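Local coordinates for protein type-iv like pilin ttha1222 (Thermus thermophilus, PDB 5G2F) that probably serves as a type IV pilin-like subunit in DNA uptake during natural competence, its soluble domain resembling the pseudopilins of type II secretion, at residues Y10-A15 with G81-L86; D35-S38 with Q42-K45; I62-D67 with K72-K77. All coordinates share one frame; numbering follows the deposited sequence.

Contact 1 (Y10-A15 with G81-L86); sequences YVRNVA and GTLTSL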
loop_
_atom_site.group_PDB
_atom_site.type_symbol
_atom_site.label_atom_id
_atom_site.label_comp_id
_atom_site.label_asym_id
_atom_site.label_seq_id
_atom_site.Cartn_x
_atom_site.Cartn_y
_atom_site.Cartn_z
ATOM N N TYR A 10 -7.525 -15.642 -0.839
ATOM C CA TYR A 10 -7.015 -14.279 -1.048
ATOM C C TYR A 10 -5.642 -14.075 -0.442
ATOM O O TYR A 10 -4.730 -13.565 -1.086
ATOM C CB TYR A 10 -7.990 -13.251 -0.470
ATOM C CG TYR A 10 -7.570 -11.848 -0.692
ATOM C CD1 TYR A 10 -7.589 -11.300 -1.979
ATOM C CD2 TYR A 10 -7.115 -11.063 0.347
ATOM C CE1 TYR A 10 -7.179 -10.005 -2.206
ATOM C CE2 TYR A 10 -6.703 -9.760 0.130
ATOM C CZ TYR A 10 -6.765 -9.221 -1.148
ATOM O OH TYR A 10 -6.317 -7.921 -1.378
ATOM N N VAL A 11 -5.471 -14.549 0.802
ATOM C CA VAL A 11 -4.184 -14.433 1.487
ATOM C C VAL A 11 -3.096 -15.150 0.702
ATOM O O VAL A 11 -2.012 -14.618 0.568
ATOM C CB VAL A 11 -4.289 -14.940 2.951
ATOM C CG1 VAL A 11 -2.918 -15.072 3.578
ATOM C CG2 VAL A 11 -5.151 -13.962 3.750
ATOM N N ARG A 12 -3.391 -16.347 0.185
ATOM C CA ARG A 12 -2.410 -17.075 -0.596
ATOM C C ARG A 12 -2.047 -16.314 -1.857
ATOM O O ARG A 12 -0.881 -16.293 -2.255
ATOM C CB ARG A 12 -2.878 -18.488 -0.946
ATOM C CG ARG A 12 -2.894 -19.401 0.277
ATOM C CD ARG A 12 -3.038 -20.870 -0.114
ATOM N NE ARG A 12 -2.987 -21.774 1.053
ATOM C CZ ARG A 12 -1.873 -22.090 1.722
ATOM N NH1 ARG A 12 -0.679 -21.611 1.350
ATOM N NH2 ARG A 12 -1.946 -22.933 2.752
ATOM N N ASN A 13 -3.041 -15.670 -2.473
ATOM C CA ASN A 13 -2.756 -14.818 -3.650
ATOM C C ASN A 13 -1.914 -13.579 -3.331
ATOM O O ASN A 13 -1.040 -13.217 -4.139
ATOM C CB ASN A 13 -4.059 -14.463 -4.401
ATOM C CG ASN A 13 -4.519 -15.590 -5.301
ATOM O OD1 ASN A 13 -3.704 -16.312 -5.875
ATOM N ND2 ASN A 13 -5.835 -15.731 -5.461
ATOM N N VAL A 14 -2.103 -12.988 -2.138
ATOM C CA VAL A 14 -1.245 -11.902 -1.667
ATOM C C VAL A 14 0.201 -12.394 -1.550
ATOM O O VAL A 14 1.131 -11.778 -2.057
ATOM C CB VAL A 14 -1.734 -11.317 -0.325
ATOM C CG1 VAL A 14 -0.766 -10.299 0.243
ATOM C CG2 VAL A 14 -3.100 -10.675 -0.512
ATOM N N ALA A 15 0.374 -13.538 -0.886
ATOM C CA ALA A 15 1.708 -14.146 -0.749
ATOM C C ALA A 15 2.375 -14.414 -2.105
ATOM O O ALA A 15 3.533 -14.051 -2.294
ATOM C CB ALA A 15 1.620 -15.445 0.024
ATOM N N GLY A 81 5.727 -21.150 5.643
ATOM C CA GLY A 81 4.665 -21.439 4.686
ATOM C C GLY A 81 3.362 -21.882 5.287
ATOM O O GLY A 81 2.546 -22.554 4.623
ATOM N N THR A 82 3.114 -21.523 6.542
ATOM C CA THR A 82 1.896 -21.971 7.236
ATOM C C THR A 82 0.789 -20.928 7.086
ATOM O O THR A 82 1.038 -19.698 7.012
ATOM C CB THR A 82 2.064 -22.195 8.752
ATOM O OG1 THR A 82 2.561 -21.005 9.401
ATOM C CG2 THR A 82 3.019 -23.344 9.009
ATOM N N LEU A 83 -0.431 -21.427 7.019
ATOM C CA LEU A 83 -1.616 -20.612 6.872
ATOM C C LEU A 83 -2.653 -21.139 7.817
ATOM O O LEU A 83 -2.905 -22.349 7.854
ATOM C CB LEU A 83 -2.168 -20.827 5.482
ATOM C CG LEU A 83 -3.442 -20.049 5.172
ATOM C CD1 LEU A 83 -3.137 -18.580 5.103
ATOM C CD2 LEU A 83 -4.034 -20.558 3.866
ATOM N N THR A 84 -3.221 -20.283 8.639
ATOM C CA THR A 84 -4.309 -20.740 9.498
ATOM C C THR A 84 -5.292 -21.713 8.782
ATOM O O THR A 84 -5.890 -21.378 7.746
ATOM C CB THR A 84 -5.069 -19.531 10.050
ATOM O OG1 THR A 84 -4.115 -18.557 10.476
ATOM C CG2 THR A 84 -5.952 -19.932 11.195
ATOM N N SER A 85 -5.408 -22.921 9.338
ATOM C CA SER A 85 -6.281 -23.959 8.818
ATOM C C SER A 85 -7.007 -24.622 9.987
ATOM O O SER A 85 -6.397 -24.846 11.033
ATOM C CB SER A 85 -5.457 -25.017 8.076
ATOM O OG SER A 85 -4.646 -24.385 7.073
ATOM N N LEU A 86 -8.287 -24.952 9.814
ATOM C CA LEU A 86 -9.013 -25.748 10.840
ATOM C C LEU A 86 -8.390 -27.147 10.936
ATOM O O LEU A 86 -8.128 -27.762 9.911
ATOM C CB LEU A 86 -10.482 -25.925 10.457
ATOM C CG LEU A 86 -11.424 -24.719 10.391
ATOM C CD1 LEU A 86 -12.776 -25.121 9.808
ATOM C CD2 LEU A 86 -11.605 -24.144 11.779
HETATM O O HOH W 1 1.987 -22.798 2.090
HETATM O O HOH W 2 0.060 -23.931 4.801
#
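Arg12, the residue of the helix that leans over Leu83, is first met at Gly81, through water. Two water molecules both donate to Gly81 O: water 1 lies 2.6 Å from this oxygen and accepts from Arg12 NH1, while water 2 accepts from Arg12 NH2 at 3.0 Å and sits at the guanidinium edge, in its plane. The pair spans the gap between a charged end group and a turn carbonyl without any direct hydrogen bond. Leu83 follows as the main apolar element. With its CG anti to the backbone N (chi1 179°), its two methyl branches divide the work. Leu83 CD2 comes over one face of the guanidinium and approaches Arg12 NE to 3.2 Å, a tight fit, whereas Leu83 CD1 meets CG1 of the buried Val11 at 3.8 Å. A serine in place of Leu83 would probably strip the methyl cover from the guanidinium face, leaving the group held here mainly by its waters, and open a gap beside Val11. Thr84 O receives a hydrogen bond from Gln8, so a second residue of the same helix holds this tail. Further on, Ser85 OG turns back to donate to Leu83 O at 2.8 Å, closing a local bond across Thr84. The whole is the pilin arrangement of an N-terminal helix laid on an antiparallel sheet, here at the short last strand.

Contact 2 (D35-S38 with Q42-K45); sequences DCLS and QRPK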
loop_
_atom_site.group_PDB
_atom_site.type_symbol
_atom_site.label_atom_id
_atom_site.label_comp_id
_atom_site.label_asym_id
_atom_site.label_seq_id
_atom_site.Cartn_x
_atom_site.Cartn_y
_atom_site.Cartn_z
ATOM N N ASP A 35 -0.110 -2.938 3.505
ATOM C CA ASP A 35 -1.492 -3.387 3.568
ATOM C C ASP A 35 -1.855 -4.112 2.321
ATOM O O ASP A 35 -1.270 -3.919 1.258
ATOM C CB ASP A 35 -2.458 -2.269 3.810
ATOM C CG ASP A 35 -2.838 -1.578 2.514
ATOM O OD1 ASP A 35 -2.057 -0.685 2.172
ATOM O OD2 ASP A 35 -3.820 -1.998 1.826
ATOM N N CYS A 36 -2.827 -4.980 2.472
ATOM C CA CYS A 36 -3.278 -5.798 1.374
ATOM C C CYS A 36 -4.787 -5.672 1.174
ATOM O O CYS A 36 -5.423 -6.590 0.695
ATOM C CB CYS A 36 -2.815 -7.249 1.551
ATOM S SG CYS A 36 -2.804 -7.924 3.223
ATOM N N LEU A 37 -5.363 -4.529 1.547
ATOM C CA LEU A 37 -6.768 -4.290 1.195
ATOM C C LEU A 37 -6.911 -3.958 -0.293
ATOM O O LEU A 37 -7.990 -4.159 -0.887
ATOM C CB LEU A 37 -7.399 -3.192 2.039
ATOM C CG LEU A 37 -7.662 -3.559 3.496
ATOM C CD1 LEU A 37 -8.122 -2.327 4.253
ATOM C CD2 LEU A 37 -8.668 -4.712 3.647
ATOM N N SER A 38 -5.832 -3.461 -0.896
ATOM C CA SER A 38 -5.861 -3.223 -2.329
ATOM C C SER A 38 -4.584 -3.614 -2.997
ATOM O O SER A 38 -3.585 -3.831 -2.328
ATOM C CB SER A 38 -6.182 -1.734 -2.617
ATOM O OG SER A 38 -4.956 -1.008 -2.613
ATOM N N GLN A 42 -8.821 -9.135 -6.997
ATOM C CA GLN A 42 -10.141 -9.009 -6.413
ATOM C C GLN A 42 -10.093 -9.463 -4.954
ATOM O O GLN A 42 -9.674 -10.560 -4.673
ATOM C CB GLN A 42 -11.114 -9.869 -7.207
ATOM C CG GLN A 42 -12.516 -9.950 -6.614
ATOM C CD GLN A 42 -13.300 -8.647 -6.680
ATOM O OE1 GLN A 42 -13.076 -7.800 -7.560
ATOM N NE2 GLN A 42 -14.232 -8.486 -5.743
ATOM N N ARG A 43 -10.519 -8.609 -4.035
ATOM C CA ARG A 43 -10.565 -8.946 -2.611
ATOM C C ARG A 43 -11.989 -9.357 -2.219
ATOM O O ARG A 43 -12.918 -8.567 -2.371
ATOM C CB ARG A 43 -10.105 -7.756 -1.749
ATOM C CG ARG A 43 -10.196 -8.038 -0.252
ATOM C CD ARG A 43 -9.618 -6.944 0.649
ATOM N NE ARG A 43 -10.079 -5.605 0.297
ATOM C CZ ARG A 43 -11.255 -5.105 0.653
ATOM N NH1 ARG A 43 -12.119 -5.821 1.352
ATOM N NH2 ARG A 43 -11.576 -3.882 0.273
ATOM N N PRO A 44 -12.192 -10.592 -1.739
ATOM C CA PRO A 44 -13.555 -10.951 -1.293
ATOM C C PRO A 44 -14.033 -10.043 -0.147
ATOM O O PRO A 44 -13.230 -9.602 0.664
ATOM C CB PRO A 44 -13.417 -12.412 -0.815
ATOM C CG PRO A 44 -12.128 -12.899 -1.390
ATOM C CD PRO A 44 -11.244 -11.706 -1.583
ATOM N N LYS A 45 -15.326 -9.762 -0.066
ATOM C CA LYS A 45 -15.799 -8.758 0.891
ATOM C C LYS A 45 -15.669 -9.265 2.323
ATOM O O LYS A 45 -15.593 -8.472 3.249
ATOM C CB LYS A 45 -17.221 -8.273 0.554
ATOM C CG LYS A 45 -18.279 -9.345 0.589
ATOM C CD LYS A 45 -19.666 -8.776 0.252
ATOM C CE LYS A 45 -20.623 -9.889 -0.147
ATOM N NZ LYS A 45 -20.595 -10.993 0.856
#
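The carbonyl oxygen of Leu37 accepts the side-chain NE of Arg43 at 2.8 Å, and this bond pins together two parts of the long loop that, as in other pilins, links the N-terminal helix to the sheet. It is nearly straight, with an N-H...O angle of 163°. NE comes in the carbonyl plane, on a lone pair, and the oxygen in turn lies at the guanidinium edge, close to its plane, so the two flat groups meet in a favourable geometry for this bond. Arg43 leaves its backbone with CG anti to the backbone N, runs on extended and then bends at chi3 (48°); the bend folds the guanidinium so that one face turns to Leu37. Over that face stands Leu37 CD2, offset toward the rim and 3.7 Å from Arg43 NE. One leucine therefore serves the arginine twice, with its main-chain oxygen in the plane and a methyl above it. Arg43 NH1 adds a weak hydrogen bond to Val47 O at the start of strand 47-54. Just before Leu37, an Asx turn begun by Asp35 shapes the chain, and the disulfide from Cys36 to Cys50 ties the same short segment to that strand. The carboxylate of the turn has a further role between subunits, since Asp35 OD1 forms a salt bridge with Arg12 of a neighbouring subunit. Its other oxygen, Asp35 OD2, takes the backbone N of Leu37 at 3.0 Å, on the anti side and 18° out of the carboxylate plane.

Contact 3 (I62-D67 with K72-K77); sequences IEASLD and KKVVYK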
loop_
_atom_site.group_PDB
_atom_site.type_symbol
_atom_site.label_atom_id
_atom_site.label_comp_id
_atom_site.label_asym_id
_atom_site.label_seq_id
_atom_site.Cartn_x
_atom_site.Cartn_y
_atom_site.Cartn_z
ATOM N N ILE A 62 1.332 -12.125 6.753
ATOM C CA ILE A 62 0.079 -11.496 6.346
ATOM C C ILE A 62 -0.980 -11.824 7.378
ATOM O O ILE A 62 -1.172 -13.002 7.712
ATOM C CB ILE A 62 -0.405 -12.044 4.974
ATOM C CG1 ILE A 62 0.672 -11.825 3.904
ATOM C CG2 ILE A 62 -1.717 -11.412 4.580
ATOM C CD1 ILE A 62 0.505 -12.706 2.681
ATOM N N GLU A 63 -1.694 -10.813 7.840
ATOM C CA GLU A 63 -2.810 -10.993 8.769
ATOM C C GLU A 63 -4.053 -10.445 8.159
ATOM O O GLU A 63 -4.058 -9.279 7.725
ATOM C CB GLU A 63 -2.573 -10.207 10.045
ATOM C CG GLU A 63 -1.460 -10.721 10.923
ATOM C CD GLU A 63 -1.178 -9.733 12.032
ATOM O OE1 GLU A 63 -1.870 -9.797 13.085
ATOM O OE2 GLU A 63 -0.307 -8.846 11.829
ATOM N N ALA A 64 -5.062 -11.275 8.043
ATOM C CA ALA A 64 -6.323 -10.824 7.488
ATOM C C ALA A 64 -7.459 -11.121 8.458
ATOM O O ALA A 64 -7.499 -12.198 9.045
ATOM C CB ALA A 64 -6.562 -11.489 6.153
ATOM N N SER A 65 -8.356 -10.150 8.631
ATOM C CA SER A 65 -9.545 -10.325 9.429
ATOM C C SER A 65 -10.676 -10.599 8.517
ATOM O O SER A 65 -10.805 -9.920 7.479
ATOM C CB SER A 65 -9.869 -9.082 10.237
ATOM O OG SER A 65 -8.768 -8.732 11.029
ATOM N N LEU A 66 -11.496 -11.582 8.902
ATOM C CA LEU A 66 -12.620 -11.998 8.107
ATOM C C LEU A 66 -13.910 -11.765 8.877
ATOM O O LEU A 66 -13.996 -11.991 10.091
ATOM C CB LEU A 66 -12.530 -13.487 7.772
ATOM C CG LEU A 66 -11.204 -14.002 7.226
ATOM C CD1 LEU A 66 -11.291 -15.488 6.921
ATOM C CD2 LEU A 66 -10.813 -13.208 5.983
ATOM N N ASP A 67 -14.937 -11.316 8.195
ATOM C CA ASP A 67 -16.238 -11.405 8.871
ATOM C C ASP A 67 -17.182 -12.411 8.220
ATOM O O ASP A 67 -17.129 -12.665 7.019
ATOM C CB ASP A 67 -16.916 -10.049 9.092
ATOM C CG ASP A 67 -17.355 -9.415 7.834
ATOM O OD1 ASP A 67 -16.914 -9.867 6.760
ATOM O OD2 ASP A 67 -18.171 -8.473 7.928
ATOM N N LYS A 72 -12.101 -15.937 12.413
ATOM C CA LYS A 72 -12.127 -14.485 12.436
ATOM C C LYS A 72 -10.843 -13.911 11.817
ATOM O O LYS A 72 -10.867 -12.883 11.166
ATOM C CB LYS A 72 -12.257 -13.989 13.885
ATOM C CG LYS A 72 -12.182 -12.471 14.059
ATOM C CD LYS A 72 -13.223 -11.767 13.190
ATOM C CE LYS A 72 -13.216 -10.251 13.330
ATOM N NZ LYS A 72 -14.369 -9.684 12.575
ATOM N N LYS A 73 -9.734 -14.581 12.048
ATOM C CA LYS A 73 -8.441 -14.107 11.581
ATOM C C LYS A 73 -7.682 -15.243 10.876
ATOM O O LYS A 73 -7.703 -16.396 11.320
ATOM C CB LYS A 73 -7.641 -13.602 12.777
ATOM C CG LYS A 73 -6.546 -12.633 12.387
ATOM C CD LYS A 73 -5.720 -12.191 13.586
ATOM C CE LYS A 73 -4.551 -11.326 13.149
ATOM N NZ LYS A 73 -3.793 -10.760 14.294
ATOM N N VAL A 74 -7.040 -14.935 9.764
ATOM C CA VAL A 74 -6.111 -15.871 9.180
ATOM C C VAL A 74 -4.730 -15.243 9.090
ATOM O O VAL A 74 -4.591 -14.036 8.846
ATOM C CB VAL A 74 -6.522 -16.427 7.828
ATOM C CG1 VAL A 74 -7.767 -17.283 8.009
ATOM C CG2 VAL A 74 -6.757 -15.327 6.831
ATOM N N VAL A 75 -3.709 -16.081 9.293
ATOM C CA VAL A 75 -2.336 -15.620 9.310
ATOM C C VAL A 75 -1.469 -16.521 8.417
ATOM O O VAL A 75 -1.482 -17.742 8.567
ATOM C CB VAL A 75 -1.805 -15.650 10.752
ATOM C CG1 VAL A 75 -0.368 -15.171 10.828
ATOM C CG2 VAL A 75 -2.680 -14.827 11.655
ATOM N N TYR A 76 -0.751 -15.912 7.467
ATOM C CA TYR A 76 0.228 -16.589 6.621
ATOM C C TYR A 76 1.607 -16.133 7.010
ATOM O O TYR A 76 1.848 -14.932 7.112
ATOM C CB TYR A 76 0.004 -16.303 5.134
ATOM C CG TYR A 76 0.996 -16.979 4.253
ATOM C CD1 TYR A 76 0.884 -18.317 3.917
ATOM C CD2 TYR A 76 2.115 -16.315 3.831
ATOM C CE1 TYR A 76 1.856 -18.958 3.165
ATOM C CE2 TYR A 76 3.044 -16.914 3.016
ATOM C CZ TYR A 76 2.918 -18.237 2.679
ATOM O OH TYR A 76 3.901 -18.829 1.940
ATOM N N LYS A 77 2.524 -17.073 7.208
ATOM C CA LYS A 77 3.934 -16.769 7.516
ATOM C C LYS A 77 4.790 -17.303 6.381
ATOM O O LYS A 77 4.830 -18.540 6.137
ATOM C CB LYS A 77 4.345 -17.438 8.868
ATOM C CG LYS A 77 3.617 -16.789 10.053
ATOM C CD LYS A 77 3.862 -17.490 11.391
ATOM C CE LYS A 77 2.955 -16.874 12.434
ATOM N NZ LYS A 77 3.071 -17.527 13.768
#
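Glu63 and Lys73 reach for each other diagonally across two neighbouring strands, their long side chains running over the sheet surface that also carries Ser65 and Val75. Both are extended beyond CG, and Lys73 holds CG anti to its own backbone N (chi1 -158°), which sends the chain back toward the glutamate. The ammonium meets one carboxylate oxygen, Lys73 NZ to Glu63 OE1, in a salt bridge modelled at 2.5 Å, a length too short to take at face value, while Lys73 CE lies 3.8 Å from Glu63 CB, adding aliphatic contact alongside the charged ends. Beneath this pair the backbones form an antiparallel beta hairpin, strands 60-66 and 73-77 of the pilin sheet, in which Ile62 with Tyr76 and Ala64 with Val74 are hydrogen-bonded pairs, and Glu63 with Val75 and Ser65 with Lys73 are non-hydrogen-bonded ones. The bond from Ala64 N to Val74 O is almost straight, at 174°. At the turn end of the hairpin, Leu66 N gives a bond of 2.7 Å to Lys72 O. The opposite surface, where Val11 and Val14 of helix 3-19 help to cover Ile62, Ala64 and Tyr76, is apolar and its side chains are set differently. Nearby, Leu66 and Val74 meet at about a right angle, Leu66 CD1 touching Val74 CG1 at 4.1 Å. Val74 CG2 lies between the backbone N and the carbonyl carbon and rests on Ala64 CB at 3.9 Å. Tyr76 swings its ring outward along the strand, so that just Ile62 CD1 comes obliquely to Tyr76 CD2, at 4.1 Å.

In the fold
From the N terminus, the chain opens contact 1 in helix 3-19 and returns to it only at strand 82-83, so this contact closes the longest loop and encloses the other two. Contact 2 comes first within that loop, a short closure in the connection to strand 47-54; contact 3 follows in series as the hairpin of strands 60-66 and 73-77. None of them cross. Tyr10 of the helix reaches contact 2 through a probable hydrogen bond from OH to Cys36 O (2.6 Å), while strand 82-83 borders strand 73-77, joining contacts 1 and 3 in one sheet. Helix, connecting loop and sheet are thereby tied into a single pilin domain.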